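Local atomic coordinates of N-acetylneuraminate epimerase (Escherichia coli, PDB entry 2UVK), a protein that speeds the interconversion of the alpha and beta anomers of the sialic acid N-acetylneuraminate, acting as a mutarotase. Residues B[104-108]-B[167-171]; B[55-59]-B[71-75]; B[203-207]-B[254-258]. The contacts are given in a common frame with arbitrary orientation. Residue numbers count along the deposited sequence, not the author numbering.

Interaction 1 of 3, residues B[104-108]-B[167-171]; sequences HAPMG and NKFLL
N167 opens a turn that leads into strand 169-174, and the irregular segment 104-108 meets it chiefly through the selenomethionine M107. The backbones stay apart: the nearest CA pair, M107 to N167, is separated by 7.6 Å. P106 (phi/psi -66/-18) breaks an otherwise extended path, and M107 (-130/144) then aims its side chain across the gap. In the conformer given it coils back on itself (chi1 -86°, chi2 77°, chi3 70°), so that the terminal methyl CE becomes the probe of the contact.

N167, with chi1 t, uses its side chain twice. OD1 accepts from F169 N at 3.0 Å, forming an Asx turn, while ND2 lies 3.5 Å from M107 CE and donates to a water 2.9 Å away; that water in turn donates to G108 O, also at 2.9 Å, so the polar link between the segments is indirect. K168 points away. F169 (-75/152) begins the strand and brings CB to 3.7 Å from M107 CE. After L170, directed to the opposite side, comes L171 (chi1 m, chi2 t), whose CD2 sits 3.2 Å from M107 CE, a tight approach, and 3.9 Å from P106 CG.

This is loop-to-blade packing between propeller blades, extended by the dimer: F165 of the second subunit packs on P106, M107 and L171, and K168 forms a salt bridge with E185 of that subunit. Within the chain, segment 104-108 links strands 97-100 and 112-117, W180 of strand 179-185 packs against A105 and P106, and strand 169-174 pairs with strands 120-125 and 179-185.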
# COMPACT_ATOMS: atom_id res chain seq x y z
N HIS B 104 -10.71 -5.56 -6.01
CA HIS B 104 -9.39 -4.91 -5.97
C HIS B 104 -8.85 -4.83 -4.55
O HIS B 104 -9.27 -3.96 -3.78
CB HIS B 104 -9.52 -3.52 -6.57
CG HIS B 104 -9.85 -3.56 -8.03
ND1 HIS B 104 -11.12 -3.36 -8.53
CD2 HIS B 104 -9.06 -3.84 -9.09
CE1 HIS B 104 -11.08 -3.49 -9.84
NE2 HIS B 104 -9.86 -3.81 -10.20
N ALA B 105 -7.93 -5.72 -4.20
CA ALA B 105 -7.32 -5.66 -2.88
C ALA B 105 -6.49 -4.39 -2.76
O ALA B 105 -5.80 -4.00 -3.71
CB ALA B 105 -6.47 -6.89 -2.66
N PRO B 106 -6.55 -3.72 -1.61
CA PRO B 106 -5.82 -2.48 -1.43
C PRO B 106 -4.31 -2.61 -1.45
O PRO B 106 -3.61 -1.59 -1.63
CB PRO B 106 -6.32 -1.97 -0.08
CG PRO B 106 -6.79 -3.16 0.60
CD PRO B 106 -7.42 -3.99 -0.44
N MSE B 107 -3.80 -3.82 -1.26
CA MSE B 107 -2.37 -4.09 -1.32
C MSE B 107 -2.10 -5.28 -2.24
O MSE B 107 -2.90 -6.22 -2.29
CB MSE B 107 -1.81 -4.37 0.08
CG MSE B 107 -1.38 -3.11 0.89
SE MSE B 107 -2.84 -2.08 1.67
CE MSE B 107 -3.43 -3.33 3.06
N GLY B 108 -1.00 -5.24 -2.99
CA GLY B 108 -0.56 -6.42 -3.67
C GLY B 108 -0.39 -7.53 -2.65
O GLY B 108 -0.21 -7.27 -1.46
N ASN B 167 3.38 -5.69 4.48
CA ASN B 167 2.01 -5.32 4.83
C ASN B 167 1.65 -5.77 6.24
O ASN B 167 1.53 -6.98 6.50
CB ASN B 167 1.02 -5.97 3.86
CG ASN B 167 -0.39 -5.46 4.05
OD1 ASN B 167 -0.62 -4.50 4.78
ND2 ASN B 167 -1.36 -6.08 3.35
N LYS B 168 1.48 -4.79 7.13
CA LYS B 168 1.09 -5.08 8.52
C LYS B 168 -0.42 -5.03 8.72
O LYS B 168 -0.91 -5.38 9.80
CB LYS B 168 1.76 -4.11 9.51
CG LYS B 168 1.30 -2.70 9.44
CD LYS B 168 1.89 -1.85 10.57
CE LYS B 168 1.43 -0.43 10.54
NZ LYS B 168 1.86 0.27 11.82
N PHE B 169 -1.17 -4.58 7.71
CA PHE B 169 -2.62 -4.48 7.81
C PHE B 169 -3.26 -5.84 7.71
O PHE B 169 -2.73 -6.75 7.08
CB PHE B 169 -3.20 -3.56 6.75
CG PHE B 169 -2.80 -2.13 6.92
CD1 PHE B 169 -3.47 -1.33 7.82
CD2 PHE B 169 -1.76 -1.59 6.18
CE1 PHE B 169 -3.13 -0.01 7.97
CE2 PHE B 169 -1.41 -0.28 6.33
CZ PHE B 169 -2.10 0.51 7.25
N LEU B 170 -4.43 -5.97 8.33
CA LEU B 170 -5.27 -7.15 8.22
C LEU B 170 -6.47 -6.77 7.36
O LEU B 170 -7.19 -5.82 7.68
CB LEU B 170 -5.73 -7.62 9.60
CG LEU B 170 -6.52 -8.93 9.66
CD1 LEU B 170 -5.69 -10.10 9.29
CD2 LEU B 170 -7.09 -9.12 11.08
N LEU B 171 -6.67 -7.52 6.28
CA LEU B 171 -7.72 -7.25 5.30
C LEU B 171 -8.72 -8.39 5.36
O LEU B 171 -8.34 -9.53 5.61
CB LEU B 171 -7.11 -7.20 3.89
CG LEU B 171 -5.85 -6.33 3.67
CD1 LEU B 171 -5.37 -6.51 2.20
CD2 LEU B 171 -6.07 -4.90 4.03
O HOH W 1 -0.88 -8.11 1.27

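Interaction 2 of 3, residues B[55-59]-B[71-75]; sequences PRDQA and FGGIG
I74, R56 and D57 have the largest shares of the surface buried here, I74 by a wide margin, and two of them share its backbone pairing. D57 and I74 form a single antiparallel bridge, a hydrogen-bonded pair with CA atoms 4.9 Å apart: D57 N donates to I74 O at 2.9 Å, and I74 N to D57 O at 2.7 Å. Both are extended (phi/psi -99/142 and -109/133). The side chain of I74 (chi1 m, chi2 t) lies along the loop, its CB 4.3 Å from D57 CB and its CD1 3.6 Å from Q58 NE2. Q58 adopts left-handed angles (66/27), bending the loop so that A59 comes over G73, CA to CA 3.8 Å.

R56 (chi1 m, chi2 m, chi3 t) runs beside the glycines and donates from NH1 to G72 O at 2.9 Å, while its NH2 forms a salt bridge with D87 and its guanidinium a cation-pi contact with F85. The neighbouring G72-G73 pair, at 61/-139 and 102/178, is the double glycine of the kelch motif. A CB on G73 would fall 2.9 Å from R56 CB, and one on G75 would fall 2.4 Å from P55 O; the close backbone approach leaves no room for either.

The contact thus ties the loop that enters a blade, between strands 46-47 and 60-64, to the glycine turn following that blade's second strand, 67-71. Beyond the turn, strand 74-76 pairs with strand 82-84, and F71 packs its ring edge-to-face with F173 in the next blade.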
# COMPACT_ATOMS: atom_id res chain seq x y z
N PRO B 55 0.67 -18.22 -14.49
CA PRO B 55 1.40 -18.80 -13.37
C PRO B 55 1.56 -17.82 -12.22
O PRO B 55 1.71 -16.63 -12.46
CB PRO B 55 2.76 -19.11 -13.97
CG PRO B 55 2.46 -19.32 -15.47
CD PRO B 55 1.44 -18.31 -15.75
N ARG B 56 1.50 -18.34 -11.00
CA ARG B 56 1.64 -17.52 -9.77
C ARG B 56 2.50 -18.25 -8.79
O ARG B 56 2.20 -19.42 -8.46
CB ARG B 56 0.29 -17.25 -9.08
CG ARG B 56 -0.78 -16.59 -9.92
CD ARG B 56 -0.45 -15.18 -10.41
NE ARG B 56 -1.50 -14.62 -11.27
CZ ARG B 56 -2.59 -13.98 -10.87
NH1 ARG B 56 -2.83 -13.79 -9.57
NH2 ARG B 56 -3.46 -13.49 -11.75
N ASP B 57 3.56 -17.60 -8.30
CA ASP B 57 4.32 -18.08 -7.14
C ASP B 57 3.84 -17.32 -5.91
O ASP B 57 3.51 -16.16 -5.97
CB ASP B 57 5.81 -17.82 -7.31
CG ASP B 57 6.50 -18.77 -8.24
OD1 ASP B 57 5.96 -19.84 -8.62
OD2 ASP B 57 7.66 -18.44 -8.61
N GLN B 58 3.75 -18.02 -4.79
CA GLN B 58 3.39 -17.35 -3.54
C GLN B 58 1.97 -16.78 -3.51
O GLN B 58 1.67 -15.83 -2.78
CB GLN B 58 4.43 -16.28 -3.14
CG GLN B 58 5.83 -16.84 -2.95
CD GLN B 58 6.79 -15.85 -2.37
OE1 GLN B 58 6.53 -15.27 -1.33
NE2 GLN B 58 7.89 -15.61 -3.06
N ALA B 59 1.06 -17.37 -4.29
CA ALA B 59 -0.38 -17.13 -4.10
C ALA B 59 -0.88 -17.80 -2.83
O ALA B 59 -0.20 -18.64 -2.22
CB ALA B 59 -1.14 -17.66 -5.29
N PHE B 71 -5.82 -15.89 -4.21
CA PHE B 71 -5.45 -14.50 -3.97
C PHE B 71 -3.99 -14.23 -4.41
O PHE B 71 -3.04 -14.82 -3.91
CB PHE B 71 -5.57 -14.19 -2.47
CG PHE B 71 -6.94 -14.42 -1.95
CD1 PHE B 71 -7.89 -13.42 -1.96
CD2 PHE B 71 -7.26 -15.67 -1.43
CE1 PHE B 71 -9.19 -13.66 -1.48
CE2 PHE B 71 -8.55 -15.92 -0.93
CZ PHE B 71 -9.49 -14.92 -0.96
N GLY B 72 -3.83 -13.27 -5.32
CA GLY B 72 -2.53 -12.71 -5.63
C GLY B 72 -1.49 -13.66 -6.17
O GLY B 72 -1.77 -14.53 -7.01
N GLY B 73 -0.26 -13.47 -5.67
CA GLY B 73 0.93 -14.17 -6.13
C GLY B 73 1.79 -13.32 -7.04
O GLY B 73 1.47 -12.19 -7.37
N ILE B 74 2.89 -13.92 -7.42
CA ILE B 74 3.89 -13.29 -8.28
C ILE B 74 3.84 -13.95 -9.67
O ILE B 74 3.92 -15.16 -9.79
CB ILE B 74 5.29 -13.53 -7.74
CG1 ILE B 74 5.47 -12.87 -6.36
CG2 ILE B 74 6.34 -12.94 -8.71
CD1 ILE B 74 6.67 -13.41 -5.62
N GLY B 75 3.83 -13.12 -10.70
CA GLY B 75 3.88 -13.63 -12.07
C GLY B 75 4.10 -12.51 -13.03
O GLY B 75 4.48 -11.44 -12.63

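Interaction 3 of 3, residues B[203-207]-B[254-258]; sequences TWLIN and SLIFA
Two neighbouring propeller blades press face against face here, through the second strand of each. Strands 203-206 and 254-258 run in nearly the same direction, with an angle of 23° between them (signed crossing angle -23°) and axes 10.1 Å apart at closest approach. That is sheet-packing distance, too wide for backbone pairing. In register, W204 stands opposite L255 (CA-CA 8.9 Å) and I206 opposite F257 (8.0 Å). Both backbones are extended, so alternate side chains, W204 and I206 against L255 and F257, enter the gap.

The fit is reciprocal, each strand offering one flat ring and one branched aliphatic bump. L255 (chi1 m, chi2 t) sets CD2 over the six-membered ring of W204 (chi1 m), 3.6 Å from its centroid. I206 (chi1 m, chi2 t) does the converse, seating CG2 almost exactly on the normal of the F257 ring, 3.5 Å from the centroid; F257 has chi1 t. Between these two CH-pi contacts the aliphatic pair meets more loosely, I206 CD1 to L255 CD1 4.4 Å. N207, at phi/psi 57/-142, rests beside the F257 ring. W292 of strand 284-293 also meets the W204 ring.

Dispersion and CH-pi contacts therefore hold these blades together at this level, while the polar NE1 of W204 is satisfied outside the interface, by E221 in its own blade.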
# COMPACT_ATOMS: atom_id res chain seq x y z
N THR B 203 -5.78 -17.15 15.61
CA THR B 203 -4.89 -17.37 14.46
C THR B 203 -3.46 -17.03 14.88
O THR B 203 -3.23 -16.07 15.61
CB THR B 203 -5.32 -16.49 13.31
OG1 THR B 203 -6.63 -16.88 12.90
CG2 THR B 203 -4.30 -16.57 12.13
N TRP B 204 -2.51 -17.82 14.38
CA TRP B 204 -1.10 -17.66 14.66
C TRP B 204 -0.33 -17.39 13.37
O TRP B 204 -0.62 -18.02 12.36
CB TRP B 204 -0.56 -18.92 15.33
CG TRP B 204 -1.24 -19.22 16.64
CD1 TRP B 204 -0.87 -18.75 17.85
CD2 TRP B 204 -2.39 -20.07 16.86
NE1 TRP B 204 -1.72 -19.23 18.82
CE2 TRP B 204 -2.66 -20.03 18.24
CE3 TRP B 204 -3.22 -20.83 16.04
CZ2 TRP B 204 -3.72 -20.75 18.82
CZ3 TRP B 204 -4.27 -21.54 16.61
CH2 TRP B 204 -4.51 -21.48 17.99
N LEU B 205 0.62 -16.45 13.43
CA LEU B 205 1.51 -16.04 12.31
C LEU B 205 2.93 -16.32 12.75
O LEU B 205 3.43 -15.69 13.68
CB LEU B 205 1.35 -14.55 12.01
CG LEU B 205 -0.07 -14.03 11.74
CD1 LEU B 205 -0.04 -12.50 11.55
CD2 LEU B 205 -0.68 -14.70 10.54
N ILE B 206 3.58 -17.30 12.12
CA ILE B 206 4.85 -17.82 12.58
C ILE B 206 6.00 -17.46 11.65
O ILE B 206 6.02 -17.85 10.47
CB ILE B 206 4.81 -19.36 12.80
CG1 ILE B 206 3.60 -19.78 13.67
CG2 ILE B 206 6.11 -19.83 13.39
CD1 ILE B 206 3.31 -21.25 13.70
N ASN B 207 6.97 -16.74 12.19
CA ASN B 207 8.18 -16.36 11.49
C ASN B 207 7.88 -15.56 10.20
O ASN B 207 6.95 -14.75 10.20
CB ASN B 207 9.08 -17.58 11.23
CG ASN B 207 9.73 -18.16 12.48
OD1 ASN B 207 9.25 -18.00 13.63
ND2 ASN B 207 10.81 -18.85 12.25
N SER B 254 -2.31 -28.41 19.87
CA SER B 254 -0.90 -28.05 19.86
C SER B 254 -0.46 -27.67 18.45
O SER B 254 -0.72 -28.41 17.52
CB SER B 254 -0.09 -29.25 20.31
OG SER B 254 -0.66 -29.77 21.51
N LEU B 255 0.20 -26.53 18.30
CA LEU B 255 0.61 -26.12 16.93
C LEU B 255 1.83 -26.93 16.47
O LEU B 255 2.74 -27.18 17.26
CB LEU B 255 0.96 -24.64 16.84
CG LEU B 255 0.05 -23.54 17.39
CD1 LEU B 255 0.78 -22.21 17.23
CD2 LEU B 255 -1.30 -23.51 16.70
N ILE B 256 1.84 -27.33 15.20
CA ILE B 256 3.01 -27.96 14.57
C ILE B 256 3.63 -26.93 13.62
O ILE B 256 2.92 -26.37 12.78
CB ILE B 256 2.62 -29.18 13.73
CG1 ILE B 256 1.92 -30.22 14.60
CG2 ILE B 256 3.87 -29.79 13.08
CD1 ILE B 256 1.15 -31.23 13.79
N PHE B 257 4.93 -26.65 13.80
CA PHE B 257 5.70 -25.77 12.86
C PHE B 257 6.93 -26.53 12.40
O PHE B 257 7.76 -26.93 13.22
CB PHE B 257 6.13 -24.47 13.53
CG PHE B 257 6.87 -23.48 12.61
CD1 PHE B 257 6.27 -23.03 11.46
CD2 PHE B 257 8.12 -22.97 12.95
CE1 PHE B 257 6.92 -22.10 10.62
CE2 PHE B 257 8.78 -22.07 12.12
CZ PHE B 257 8.17 -21.65 10.93
N ALA B 258 7.05 -26.69 11.09
CA ALA B 258 8.11 -27.53 10.51
C ALA B 258 8.77 -26.85 9.32
O ALA B 258 8.15 -26.15 8.57
CB ALA B 258 7.57 -28.88 10.09

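In the fold
The three contacts follow one another along the chain and join successive parts of the six-bladed kelch propeller. Interaction 2 secures the entry to the second blade, interaction 1 carries the loop leaving that blade onto the third, and interaction 3 packs the fourth against the fifth. Interactions 1 and 2 are closest, centres about 15 Å apart; interaction 3 lies about 22 Å from each, across the chain's centre from interaction 2. Around E209, the predicted proton acceptor, the side chains of Q58, N207 and N167 lie about 7, 9 and 12 Å away, so interactions 2 and 3 come nearest to it, and interaction 1 stands farther off. Only interaction 1 also touches the second subunit.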